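Local atomic coordinates of Oxidored_FMN domain-containing protein ([Pseudomonas] geniculata N1, PDB entry 6L6J), a protein that acts as an amine oxidase on 6-hydroxypseudooxynicotine, carrying FMN, a [4Fe-4S] cluster and a bound ADP. Residues A[1-6]-A[336-341]; A[385-390]-A[411-416]; A[404-409]-A[663-668]; A[428-433]-A[511-516]; A[617-622]-A[648-653]. One frame throughout, in Å; residues are numbered along the deposited sequence.

Contact 1 (A[1-6]-A[336-341])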
# COMPACT_ATOMS: atom_id res chain seq x y z
N MET A 1 -23.60 -2.93 -22.79
CA MET A 1 -23.63 -2.83 -21.29
C MET A 1 -22.81 -1.61 -20.83
O MET A 1 -23.29 -0.93 -19.92
CB MET A 1 -23.12 -4.12 -20.64
CG MET A 1 -24.19 -5.21 -20.44
SD MET A 1 -25.40 -4.81 -19.11
CE MET A 1 -26.11 -6.42 -18.74
N ARG A 2 -21.66 -1.32 -21.45
CA ARG A 2 -20.75 -0.18 -21.11
C ARG A 2 -21.40 1.16 -21.44
O ARG A 2 -21.67 1.40 -22.62
CB ARG A 2 -19.45 -0.26 -21.91
CG ARG A 2 -18.48 0.89 -21.70
CD ARG A 2 -17.65 1.20 -22.94
NE ARG A 2 -16.74 0.12 -23.30
CZ ARG A 2 -16.02 0.05 -24.42
NH1 ARG A 2 -16.09 1.00 -25.35
NH2 ARG A 2 -15.21 -0.96 -24.60
N ASP A 3 -21.54 2.03 -20.43
CA ASP A 3 -21.94 3.46 -20.60
C ASP A 3 -20.94 4.15 -21.53
O ASP A 3 -19.74 4.06 -21.32
CB ASP A 3 -22.06 4.15 -19.25
CG ASP A 3 -23.26 3.67 -18.44
OD1 ASP A 3 -24.38 4.13 -18.74
OD2 ASP A 3 -23.06 2.85 -17.52
N PRO A 4 -21.38 4.81 -22.64
CA PRO A 4 -20.46 5.31 -23.66
C PRO A 4 -19.60 6.51 -23.23
O PRO A 4 -18.70 6.84 -23.97
CB PRO A 4 -21.36 5.75 -24.83
CG PRO A 4 -22.70 5.13 -24.54
CD PRO A 4 -22.79 5.03 -23.02
N ARG A 5 -19.87 7.10 -22.05
CA ARG A 5 -19.00 8.17 -21.46
C ARG A 5 -17.59 7.59 -21.21
O ARG A 5 -16.63 8.38 -21.21
CB ARG A 5 -19.65 8.80 -20.21
CG ARG A 5 -19.69 7.93 -18.96
CD ARG A 5 -20.58 8.49 -17.85
NE ARG A 5 -21.95 7.96 -17.86
CZ ARG A 5 -22.58 7.37 -16.84
NH1 ARG A 5 -21.99 7.19 -15.67
NH2 ARG A 5 -23.81 6.93 -16.98
N TYR A 6 -17.46 6.27 -21.09
CA TYR A 6 -16.16 5.60 -20.82
C TYR A 6 -15.53 5.05 -22.10
O TYR A 6 -14.40 4.53 -21.98
CB TYR A 6 -16.33 4.53 -19.73
CG TYR A 6 -17.02 5.09 -18.52
CD1 TYR A 6 -16.50 6.16 -17.83
CD2 TYR A 6 -18.22 4.56 -18.08
CE1 TYR A 6 -17.17 6.70 -16.74
CE2 TYR A 6 -18.89 5.07 -16.98
CZ TYR A 6 -18.37 6.16 -16.31
OH TYR A 6 -19.04 6.67 -15.23
N GLY A 336 -20.30 -2.08 -17.83
CA GLY A 336 -21.23 -1.16 -17.16
C GLY A 336 -21.37 -1.45 -15.66
O GLY A 336 -22.41 -1.11 -15.07
N LEU A 337 -20.34 -2.03 -15.04
CA LEU A 337 -20.39 -2.49 -13.63
C LEU A 337 -19.42 -1.70 -12.74
O LEU A 337 -18.93 -2.29 -11.74
CB LEU A 337 -20.12 -4.00 -13.62
CG LEU A 337 -21.17 -4.86 -14.34
CD1 LEU A 337 -20.98 -6.34 -14.02
CD2 LEU A 337 -22.58 -4.42 -13.97
N GLN A 338 -19.22 -0.41 -13.03
CA GLN A 338 -18.38 0.55 -12.26
C GLN A 338 -18.89 0.67 -10.81
O GLN A 338 -18.05 0.96 -9.91
CB GLN A 338 -18.35 1.92 -12.94
CG GLN A 338 -19.73 2.55 -13.18
CD GLN A 338 -20.20 2.38 -14.60
OE1 GLN A 338 -19.96 1.35 -15.24
NE2 GLN A 338 -20.86 3.40 -15.11
N ASP A 339 -20.17 0.44 -10.56
CA ASP A 339 -20.73 0.42 -9.18
C ASP A 339 -20.00 -0.64 -8.32
O ASP A 339 -19.87 -0.40 -7.10
CB ASP A 339 -22.24 0.16 -9.17
CG ASP A 339 -23.06 1.42 -9.42
OD1 ASP A 339 -22.91 2.37 -8.63
OD2 ASP A 339 -23.84 1.45 -10.41
N ASP A 340 -19.54 -1.74 -8.94
CA ASP A 340 -18.93 -2.92 -8.26
C ASP A 340 -17.41 -2.76 -8.11
O ASP A 340 -16.78 -3.72 -7.66
CB ASP A 340 -19.20 -4.21 -9.05
CG ASP A 340 -20.66 -4.54 -9.27
OD1 ASP A 340 -21.50 -4.04 -8.48
OD2 ASP A 340 -20.96 -5.31 -10.22
N ILE A 341 -16.82 -1.63 -8.52
CA ILE A 341 -15.35 -1.45 -8.32
C ILE A 341 -15.06 -1.59 -6.81
O ILE A 341 -15.81 -1.00 -5.98
CB ILE A 341 -14.83 -0.11 -8.92
CG1 ILE A 341 -14.86 -0.15 -10.46
CG2 ILE A 341 -13.42 0.22 -8.40
CD1 ILE A 341 -14.43 1.12 -11.16
O HOH W 1 -19.43 1.66 -18.07
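The tight part of this surface contact lies where Gly336 and Gln338 meet the N-terminal loop. Gly336, the C-prime residue of a Schellman motif ending helix 329-334, has no side chain, so Met1 O can sit 3.5 Å from Gly336 CA in a CA-H...O contact. Beyond it Gln338 reaches in with CG in the crowded position between backbone N and carbonyl carbon (chi1 56°) and a bend at chi2. Its amide stands nearly perpendicular to the Tyr6 ring, and NE2 approaches the ring edge, 3.2 Å from Tyr6 CE2. The same NE2 gives Asp3 OD2 a weak hydrogen bond of 3.3 Å. On the other branch, Gln338 OE1 accepts from a water at 2.9 Å, which in turn takes a weak bond from Asp3 N. The loose side belongs to the poorly ordered Met1 side chain. Exposed Arg5 merely skirts Gln338, NH1 to NE2 4.0 Å, while bonding to Tyr6 OH, which also has Asp303; its NH2 meets Asp3 OD1 by charge alone. Asp3 and Gln338 are thus linked by a weak amide-to-carboxylate bond and one bridging water, whereas the Arg2-Asp334 salt bridge is the charged tie to helix 329-334.

Contact 2 (A[385-390]-A[411-416])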
# COMPACT_ATOMS: atom_id res chain seq x y z
N HIS A 385 -20.04 -26.09 -2.15
CA HIS A 385 -20.40 -27.51 -1.92
C HIS A 385 -21.80 -27.52 -1.29
O HIS A 385 -22.00 -26.80 -0.28
CB HIS A 385 -19.40 -28.21 -0.98
CG HIS A 385 -19.92 -28.34 0.42
ND1 HIS A 385 -20.02 -27.25 1.28
CD2 HIS A 385 -20.45 -29.39 1.09
CE1 HIS A 385 -20.56 -27.64 2.42
NE2 HIS A 385 -20.83 -28.95 2.33
N ASN A 386 -22.75 -28.27 -1.85
CA ASN A 386 -24.12 -28.30 -1.29
C ASN A 386 -24.62 -26.86 -1.07
O ASN A 386 -24.51 -26.35 0.07
CB ASN A 386 -24.16 -29.14 -0.00
CG ASN A 386 -25.52 -29.17 0.65
OD1 ASN A 386 -26.50 -28.67 0.09
ND2 ASN A 386 -25.59 -29.75 1.83
N SER A 387 -25.16 -26.25 -2.12
CA SER A 387 -25.69 -24.86 -2.16
C SER A 387 -26.76 -24.58 -1.08
O SER A 387 -26.97 -23.39 -0.75
CB SER A 387 -26.22 -24.58 -3.55
OG SER A 387 -27.18 -23.55 -3.51
N ASP A 388 -27.46 -25.61 -0.59
CA ASP A 388 -28.60 -25.48 0.36
C ASP A 388 -28.08 -25.29 1.79
O ASP A 388 -28.90 -25.01 2.67
CB ASP A 388 -29.55 -26.68 0.30
CG ASP A 388 -30.38 -26.74 -0.98
OD1 ASP A 388 -30.84 -25.65 -1.44
OD2 ASP A 388 -30.55 -27.87 -1.51
N ALA A 389 -26.77 -25.46 2.01
CA ALA A 389 -26.14 -25.30 3.34
C ALA A 389 -26.26 -23.83 3.79
O ALA A 389 -26.06 -22.94 2.94
CB ALA A 389 -24.69 -25.73 3.31
N SER A 390 -26.57 -23.61 5.07
CA SER A 390 -26.77 -22.28 5.68
C SER A 390 -25.63 -21.97 6.67
O SER A 390 -25.23 -22.89 7.43
CB SER A 390 -28.15 -22.14 6.29
OG SER A 390 -28.14 -22.46 7.67
N GLY A 411 -22.34 -19.29 -3.31
CA GLY A 411 -23.77 -19.58 -3.53
C GLY A 411 -24.47 -20.10 -2.28
O GLY A 411 -25.67 -20.44 -2.39
N TYR A 412 -23.79 -20.17 -1.12
CA TYR A 412 -24.36 -20.66 0.16
C TYR A 412 -25.52 -19.75 0.60
O TYR A 412 -25.57 -18.57 0.16
CB TYR A 412 -23.33 -20.70 1.30
CG TYR A 412 -22.26 -21.75 1.13
CD1 TYR A 412 -22.46 -23.05 1.56
CD2 TYR A 412 -21.05 -21.45 0.52
CE1 TYR A 412 -21.49 -24.03 1.38
CE2 TYR A 412 -20.07 -22.41 0.34
CZ TYR A 412 -20.29 -23.71 0.77
OH TYR A 412 -19.32 -24.66 0.59
N GLN A 413 -26.40 -20.27 1.45
CA GLN A 413 -27.43 -19.48 2.17
C GLN A 413 -26.74 -18.83 3.37
O GLN A 413 -26.22 -19.57 4.20
CB GLN A 413 -28.62 -20.36 2.60
CG GLN A 413 -29.24 -21.17 1.47
CD GLN A 413 -29.67 -20.31 0.31
OE1 GLN A 413 -30.21 -19.22 0.49
NE2 GLN A 413 -29.42 -20.79 -0.89
N VAL A 414 -26.71 -17.49 3.43
CA VAL A 414 -25.88 -16.73 4.41
C VAL A 414 -26.76 -15.76 5.20
O VAL A 414 -27.31 -14.86 4.60
CB VAL A 414 -24.73 -15.98 3.71
CG1 VAL A 414 -23.99 -15.05 4.67
CG2 VAL A 414 -23.78 -16.94 3.01
N SER A 415 -26.83 -15.93 6.52
CA SER A 415 -27.36 -14.91 7.45
C SER A 415 -26.18 -14.24 8.18
O SER A 415 -25.22 -14.96 8.54
CB SER A 415 -28.35 -15.51 8.39
OG SER A 415 -29.55 -15.80 7.69
N ILE A 416 -26.25 -12.92 8.35
CA ILE A 416 -25.27 -12.12 9.15
C ILE A 416 -26.03 -11.21 10.13
O ILE A 416 -26.99 -10.54 9.70
CB ILE A 416 -24.31 -11.35 8.22
CG1 ILE A 416 -23.35 -10.46 9.02
CG2 ILE A 416 -25.08 -10.55 7.18
CD1 ILE A 416 -22.08 -10.10 8.26
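The side chains of Tyr412 and His385 cross at about a right angle, rim to rim; the ring planes are inclined at 51°, neither over the other's face. The phenol arrives at the imidazole edge in its plane, and Tyr412 OH lies 2.8 Å from His385 ND1 in a nearly straight hydrogen bond (175°). The backbone of the same histidine adds a weak bond, His385 N to Tyr412 OH at 3.2 Å. Farther down the same edge of the phenol, Ala389 CB packs 3.9 Å from Tyr412 CD1, and Ala389 O lies at the ring edge. The loop carrying these partners is shaped by a type I turn from Asn386 to Ala389 and an Asx turn in which Asn386 OD1 accepts from Asp388 N. At Ser390 it becomes strand 390-394, parallel to strand 413-417: Gln413 N donates to Ala389 O at 3.1 Å, within the carbonyl plane. The bend of Gln413 at chi2 turns its amide, leaving NE2 3.6 Å from Ser387 O. Tyr667 stands edge-to-face to both aromatic rings. At the start of this Rossmann-type sheet, the strand bond is thus extended by a phenol-imidazole bond, the hydroxyl oxygen held by ring ND1 and, weakly, by backbone N.

Contact 3 (A[404-409]-A[663-668])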
# COMPACT_ATOMS: atom_id res chain seq x y z
N ALA A 404 -19.16 -13.48 4.92
CA ALA A 404 -20.53 -13.43 4.36
C ALA A 404 -20.43 -13.21 2.85
O ALA A 404 -20.89 -14.08 2.10
CB ALA A 404 -21.35 -12.35 5.01
N HIS A 405 -19.79 -12.13 2.44
CA HIS A 405 -19.55 -11.82 1.01
C HIS A 405 -19.03 -13.08 0.31
O HIS A 405 -19.66 -13.48 -0.69
CB HIS A 405 -18.61 -10.63 0.85
CG HIS A 405 -18.51 -10.13 -0.55
ND1 HIS A 405 -19.50 -10.32 -1.47
CD2 HIS A 405 -17.54 -9.44 -1.18
CE1 HIS A 405 -19.15 -9.77 -2.62
NE2 HIS A 405 -17.94 -9.22 -2.47
N THR A 406 -17.96 -13.69 0.82
CA THR A 406 -17.25 -14.82 0.16
C THR A 406 -18.18 -16.04 0.04
O THR A 406 -18.33 -16.57 -1.08
CB THR A 406 -15.94 -15.17 0.87
OG1 THR A 406 -15.12 -14.00 0.91
CG2 THR A 406 -15.18 -16.28 0.17
N LEU A 407 -18.82 -16.44 1.14
CA LEU A 407 -19.80 -17.55 1.16
C LEU A 407 -20.97 -17.23 0.21
O LEU A 407 -21.30 -18.09 -0.63
CB LEU A 407 -20.26 -17.77 2.61
CG LEU A 407 -19.17 -18.19 3.59
CD1 LEU A 407 -19.65 -18.06 5.02
CD2 LEU A 407 -18.70 -19.60 3.31
N ALA A 408 -21.55 -16.03 0.32
CA ALA A 408 -22.66 -15.56 -0.56
C ALA A 408 -22.30 -15.82 -2.02
O ALA A 408 -23.15 -16.39 -2.73
CB ALA A 408 -22.98 -14.11 -0.32
N LYS A 409 -21.08 -15.43 -2.44
CA LYS A 409 -20.60 -15.48 -3.85
C LYS A 409 -20.51 -16.93 -4.33
O LYS A 409 -20.83 -17.17 -5.49
CB LYS A 409 -19.22 -14.85 -4.01
CG LYS A 409 -19.16 -13.33 -3.86
CD LYS A 409 -18.37 -12.65 -4.95
CE LYS A 409 -16.93 -13.10 -5.02
NZ LYS A 409 -16.12 -12.17 -5.82
N ALA A 663 -11.91 -18.28 5.83
CA ALA A 663 -13.14 -18.98 6.29
C ALA A 663 -14.03 -19.25 5.07
O ALA A 663 -14.41 -20.41 4.86
CB ALA A 663 -13.84 -18.18 7.35
N GLY A 664 -14.32 -18.22 4.28
CA GLY A 664 -15.21 -18.29 3.10
C GLY A 664 -14.78 -19.35 2.07
O GLY A 664 -15.66 -19.96 1.45
N MET A 665 -13.48 -19.53 1.88
CA MET A 665 -12.93 -20.47 0.86
C MET A 665 -12.78 -21.88 1.45
O MET A 665 -12.95 -22.84 0.70
CB MET A 665 -11.56 -19.98 0.35
CG MET A 665 -11.60 -18.62 -0.29
SD MET A 665 -12.39 -18.57 -1.93
CE MET A 665 -11.28 -19.64 -2.85
N ARG A 666 -12.46 -22.00 2.74
CA ARG A 666 -12.13 -23.30 3.39
C ARG A 666 -13.42 -24.06 3.72
O ARG A 666 -13.34 -25.29 3.82
CB ARG A 666 -11.27 -23.13 4.65
CG ARG A 666 -9.92 -22.47 4.40
CD ARG A 666 -8.97 -23.19 3.45
NE ARG A 666 -7.92 -22.30 2.94
CZ ARG A 666 -7.80 -21.83 1.68
NH1 ARG A 666 -8.67 -22.16 0.73
NH2 ARG A 666 -6.79 -21.05 1.37
N TYR A 667 -14.57 -23.39 3.90
CA TYR A 667 -15.81 -24.06 4.37
C TYR A 667 -16.21 -25.16 3.38
O TYR A 667 -16.28 -24.85 2.18
CB TYR A 667 -17.00 -23.12 4.51
CG TYR A 667 -18.26 -23.84 4.95
CD1 TYR A 667 -18.30 -24.52 6.16
CD2 TYR A 667 -19.40 -23.86 4.16
CE1 TYR A 667 -19.44 -25.19 6.58
CE2 TYR A 667 -20.56 -24.51 4.57
CZ TYR A 667 -20.58 -25.17 5.78
OH TYR A 667 -21.69 -25.84 6.23
N GLY A 668 -16.43 -26.38 3.89
CA GLY A 668 -17.03 -27.51 3.16
C GLY A 668 -16.01 -28.37 2.44
O GLY A 668 -16.45 -29.12 1.53
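Thr406 leads this buried helix-to-helix contact, pointing from helix 398-410 at the backbone of helix 653-666. Its CB already lies 3.9 Å from Gly664 CA, the residue whose backbone comes nearest. At CB the side chain divides. OG1, anti to the carbonyl carbon, turns back along its own helix and hydrogen-bonds Glu402 O, which satisfies the hydroxyl without help from the other helix. CG2, anti to the backbone N, goes forward, sitting 3.6 Å from Gly664 CA and, at the tip, 4.0 Å from Met665 N. The Met665 side chain starts out away from helix 398-410, but its bend at chi2 (-73°) puts SD 4.2 Å from Thr406 CG2. The next residue, Leu407, sends CD2 against the same glycine, 3.6 Å from Gly664 O, and across to Tyr667 CB at 4.1 Å, where helix 653-666 has just ended. Gly664 has no side chain, which allows the two backbones to close to 5.0 Å between Thr406 CA and Gly664 CA; the Thr406 methyl and a Leu407 branch lie against the glycine. Polar links are made nearby by Arg410, whose NH1 bonds Gly664 O and Tyr667 O. Such close, glycine-based packing of helix 398-410 against the last helix of the chain is consistent with a Rossmann-like fold, with a GxGxxG-type turn at the ADP site that includes Ala399.

Contact 4 (A[428-433]-A[511-516]). With SO4 (sulfate ion), chain E.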
# COMPACT_ATOMS: atom_id res chain seq x y z
N VAL A 428 -17.25 1.45 11.96
CA VAL A 428 -18.35 2.44 12.19
C VAL A 428 -17.73 3.68 12.83
O VAL A 428 -17.89 4.74 12.25
CB VAL A 428 -19.51 1.90 13.06
CG1 VAL A 428 -20.30 3.02 13.71
CG2 VAL A 428 -20.45 1.00 12.26
N ARG A 429 -17.03 3.53 13.96
CA ARG A 429 -16.47 4.67 14.76
C ARG A 429 -15.09 5.08 14.24
O ARG A 429 -14.81 6.28 14.25
CB ARG A 429 -16.38 4.30 16.24
CG ARG A 429 -17.73 4.23 16.94
CD ARG A 429 -17.60 3.77 18.37
NE ARG A 429 -16.87 2.52 18.47
CZ ARG A 429 -16.22 2.10 19.56
NH1 ARG A 429 -16.19 2.84 20.66
NH2 ARG A 429 -15.56 0.95 19.55
N GLU A 430 -14.26 4.14 13.79
CA GLU A 430 -12.90 4.45 13.26
C GLU A 430 -13.00 5.37 12.04
O GLU A 430 -12.18 6.31 11.96
CB GLU A 430 -12.11 3.19 12.87
CG GLU A 430 -11.43 2.50 14.03
CD GLU A 430 -10.34 1.51 13.64
OE1 GLU A 430 -9.47 1.87 12.83
OE2 GLU A 430 -10.36 0.38 14.14
N ARG A 431 -13.93 5.10 11.11
CA ARG A 431 -14.05 5.85 9.82
C ARG A 431 -14.43 7.31 10.09
O ARG A 431 -14.16 8.13 9.20
CB ARG A 431 -15.09 5.25 8.86
CG ARG A 431 -16.54 5.50 9.25
CD ARG A 431 -17.50 4.69 8.42
NE ARG A 431 -17.47 5.07 7.01
CZ ARG A 431 -18.08 4.41 6.02
NH1 ARG A 431 -18.78 3.32 6.26
NH2 ARG A 431 -17.96 4.85 4.78
N ARG A 432 -14.99 7.61 11.28
CA ARG A 432 -15.38 8.98 11.72
C ARG A 432 -14.25 9.70 12.47
O ARG A 432 -14.45 10.89 12.79
CB ARG A 432 -16.62 8.89 12.62
CG ARG A 432 -17.92 8.64 11.87
CD ARG A 432 -18.94 8.01 12.78
NE ARG A 432 -20.26 7.97 12.20
CZ ARG A 432 -20.77 6.99 11.45
NH1 ARG A 432 -20.05 5.94 11.11
NH2 ARG A 432 -22.02 7.08 11.01
N LEU A 433 -13.13 9.04 12.76
CA LEU A 433 -11.93 9.70 13.35
C LEU A 433 -11.20 10.47 12.26
O LEU A 433 -11.23 10.09 11.09
CB LEU A 433 -11.00 8.66 13.98
CG LEU A 433 -11.52 7.96 15.23
CD1 LEU A 433 -10.53 6.89 15.65
CD2 LEU A 433 -11.76 8.96 16.35
N ASP A 511 -13.23 5.54 24.44
CA ASP A 511 -13.83 6.86 24.80
C ASP A 511 -13.74 7.83 23.62
O ASP A 511 -14.73 8.54 23.37
CB ASP A 511 -13.16 7.45 26.05
CG ASP A 511 -13.28 6.56 27.28
OD1 ASP A 511 -14.43 6.22 27.64
OD2 ASP A 511 -12.24 6.19 27.84
N ILE A 512 -12.61 7.86 22.92
CA ILE A 512 -12.39 8.83 21.81
C ILE A 512 -13.21 8.40 20.60
O ILE A 512 -13.74 9.28 19.91
CB ILE A 512 -10.90 8.98 21.45
CG1 ILE A 512 -10.04 9.17 22.70
CG2 ILE A 512 -10.71 10.10 20.45
CD1 ILE A 512 -10.59 10.17 23.70
N LEU A 513 -13.30 7.09 20.36
CA LEU A 513 -14.17 6.49 19.31
C LEU A 513 -15.64 6.82 19.60
O LEU A 513 -16.40 7.00 18.64
CB LEU A 513 -13.88 4.98 19.23
CG LEU A 513 -12.56 4.59 18.54
CD1 LEU A 513 -12.06 3.24 19.00
CD2 LEU A 513 -12.71 4.59 17.03
N ASP A 514 -16.03 6.93 20.88
CA ASP A 514 -17.42 7.24 21.30
C ASP A 514 -17.67 8.75 21.40
O ASP A 514 -18.81 9.12 21.72
CB ASP A 514 -17.76 6.61 22.65
CG ASP A 514 -17.89 5.11 22.59
OD1 ASP A 514 -18.10 4.59 21.48
OD2 ASP A 514 -17.74 4.48 23.65
N GLY A 515 -16.66 9.58 21.14
CA GLY A 515 -16.75 11.05 21.16
C GLY A 515 -16.90 11.60 22.57
O GLY A 515 -17.55 12.64 22.71
N ARG A 516 -16.32 10.92 23.57
CA ARG A 516 -16.34 11.32 25.00
C ARG A 516 -14.96 11.92 25.34
O ARG A 516 -14.10 11.19 25.86
CB ARG A 516 -16.69 10.13 25.89
CG ARG A 516 -18.17 9.75 25.86
CD ARG A 516 -18.57 8.92 27.08
NE ARG A 516 -17.67 7.78 27.23
CZ ARG A 516 -17.82 6.59 26.65
NH1 ARG A 516 -18.86 6.35 25.86
NH2 ARG A 516 -16.92 5.65 26.85
S SO4 E . -23.04 10.81 12.60
O1 SO4 E . -23.81 10.78 11.36
O2 SO4 E . -22.40 9.51 12.84
O3 SO4 E . -22.01 11.84 12.49
O4 SO4 E . -23.93 11.13 13.72
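The backbones come closest where two short helices meet, Arg429 CA lying 5.4 Å from Leu513 CA; one segment then runs into a type I turn from Glu430 to Leu433, and the helix of the other ends in a Schellman motif at Gly515. The contact joins the Rossmann-like nucleotide-binding domain to the second alpha/beta domain. Leu513 is its apolar centre. Its CD2 meets Leu433 CD1 at 3.5 Å, the two side chains crossing at about a right angle, and also Glu430 CG at 3.9 Å. Leu513 CB lies over one face of the Arg429 guanidinium. Arg429, bent at chi3, gives NH1 to Asp514 OD1 at 2.7 Å in a salt bridge that reaches the oxygen from above the carboxylate plane. Asp514 OD2 receives a weak bond from Arg516 NH1, and Arg516 NH2 also bridges to Asp511 OD1 at 2.7 Å, so that a charge network runs along this side; Arg429 NH2 has Glu510 as a further partner. The Glu430 carboxylate goes on to Tyr532 and to the ADP-binding Arg426. Arg432 leads outward, paired with Glu422; its NH1 returns to Val428 O, and its NE donates to O2 of a sulfate, probably from the crystallisation liquor, at 2.7 Å.

Contact 5 (A[617-622]-A[648-653])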
# COMPACT_ATOMS: atom_id res chain seq x y z
N THR A 617 -2.40 0.90 24.05
CA THR A 617 -1.40 -0.16 24.37
C THR A 617 -1.81 -1.55 23.82
O THR A 617 -0.97 -2.46 23.87
CB THR A 617 -1.12 -0.22 25.88
OG1 THR A 617 -2.34 -0.60 26.52
CG2 THR A 617 -0.63 1.10 26.43
N GLY A 618 -3.02 -1.72 23.31
CA GLY A 618 -3.41 -3.01 22.71
C GLY A 618 -4.90 -3.25 22.83
O GLY A 618 -5.61 -2.36 23.36
N GLN A 619 -5.34 -4.40 22.30
CA GLN A 619 -6.77 -4.79 22.19
C GLN A 619 -6.93 -6.15 22.88
O GLN A 619 -5.98 -6.92 22.87
CB GLN A 619 -7.20 -4.86 20.73
CG GLN A 619 -7.12 -3.54 19.95
CD GLN A 619 -7.11 -3.74 18.45
OE1 GLN A 619 -6.11 -4.13 17.83
NE2 GLN A 619 -8.25 -3.47 17.84
N LEU A 620 -8.09 -6.39 23.50
CA LEU A 620 -8.48 -7.70 24.09
C LEU A 620 -9.69 -8.24 23.33
O LEU A 620 -10.65 -7.47 23.12
CB LEU A 620 -8.86 -7.53 25.57
CG LEU A 620 -7.70 -7.34 26.54
CD1 LEU A 620 -8.22 -6.84 27.89
CD2 LEU A 620 -6.90 -8.63 26.68
N SER A 621 -9.66 -9.52 22.95
CA SER A 621 -10.70 -10.17 22.11
C SER A 621 -12.02 -10.31 22.90
O SER A 621 -11.97 -10.65 24.08
CB SER A 621 -10.20 -11.49 21.59
OG SER A 621 -9.10 -11.30 20.72
N GLU A 622 -13.15 -10.00 22.25
CA GLU A 622 -14.51 -10.37 22.71
C GLU A 622 -14.80 -11.79 22.22
O GLU A 622 -15.25 -11.92 21.09
CB GLU A 622 -15.54 -9.37 22.19
CG GLU A 622 -15.48 -8.02 22.89
CD GLU A 622 -15.95 -8.04 24.34
OE1 GLU A 622 -16.60 -9.03 24.75
OE2 GLU A 622 -15.64 -7.07 25.06
N LEU A 648 -10.61 -13.66 17.16
CA LEU A 648 -9.54 -14.72 17.20
C LEU A 648 -8.24 -14.08 17.68
O LEU A 648 -7.71 -14.56 18.67
CB LEU A 648 -9.34 -15.36 15.82
CG LEU A 648 -8.25 -16.43 15.73
CD1 LEU A 648 -8.53 -17.60 16.66
CD2 LEU A 648 -8.07 -16.92 14.30
N GLY A 649 -7.78 -13.01 17.02
CA GLY A 649 -6.60 -12.24 17.44
C GLY A 649 -6.60 -10.84 16.86
O GLY A 649 -6.87 -10.70 15.66
N ALA A 650 -6.28 -9.84 17.68
CA ALA A 650 -6.25 -8.42 17.25
C ALA A 650 -5.20 -8.21 16.14
O ALA A 650 -4.12 -8.87 16.17
CB ALA A 650 -5.96 -7.53 18.44
N GLY A 651 -5.49 -7.31 15.20
CA GLY A 651 -4.52 -6.92 14.16
C GLY A 651 -5.07 -5.87 13.24
O GLY A 651 -6.27 -5.55 13.37
N GLN A 652 -4.24 -5.35 12.33
CA GLN A 652 -4.71 -4.37 11.31
C GLN A 652 -5.90 -4.96 10.56
O GLN A 652 -6.04 -6.22 10.51
CB GLN A 652 -3.58 -3.96 10.35
CG GLN A 652 -2.99 -5.08 9.51
CD GLN A 652 -2.19 -4.51 8.36
OE1 GLN A 652 -2.61 -3.55 7.72
NE2 GLN A 652 -1.03 -5.09 8.10
N ILE A 653 -6.73 -4.10 9.98
CA ILE A 653 -8.02 -4.47 9.32
C ILE A 653 -7.77 -5.48 8.19
O ILE A 653 -8.63 -6.35 8.03
CB ILE A 653 -8.74 -3.20 8.83
CG1 ILE A 653 -9.39 -2.49 10.01
CG2 ILE A 653 -9.76 -3.52 7.75
CD1 ILE A 653 -9.42 -0.99 9.83
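Van der Waals contact carries this thin surface junction between the end of strand 612-621 and the loop leading to helix 653-666. Gln619 and Ala650 make most of it: Gln619 CB lies 3.7 Å from Ala650 CB, and the glutamine chain, with CG anti to the carbonyl carbon and extended beyond it, runs past the methyl group so that OE1 is 3.5 Å from Ala650 CB. Farther along the strand Ser621 approaches more loosely, its OG 4.1 Å from Leu648 O and 4.2 Å from Gly649 CA. The backbones stay well apart, with 6.2 Å between Gln619 CA and Ala650 CA, so the loop does not join the sheet as another strand. Polar bonding passes instead through third parties. Asp646 ties strand and loop together, its backbone O bonded to Ser621 OG and its OD1 to Gly651 N, while Arg426 gives NH1 to Gly651 O and packs on the Gln619 side chain. Both residues bind ADP, and an aspartate followed by a glycine-rich loop at the start of a helix resembles the Gly-Asp loop of the nucleotide site in glutathione-reductase-like flavoproteins.

Overall arrangement
Contact 3 is the buried one, and it is apolar; contacts 2 and 4 are partly buried and mix carbon packing with polar bonds, while contacts 1 and 5 lie at the surface. Contacts 2 and 3 share the nucleotide-binding domain: their centres are 9 Å apart, helix 398-410 leads directly into strand 413-417, and Tyr412 and Tyr667 touch across them. Contacts 4 and 5, with centres about 17 Å apart, meet through Glu430 and Ile653 near the ADP site, but the first joins salt bridges to leucine packing and the second relies on loose packing. Contact 1 stands apart beside the FMN barrel, touching none of the others, with a water-assisted amide link.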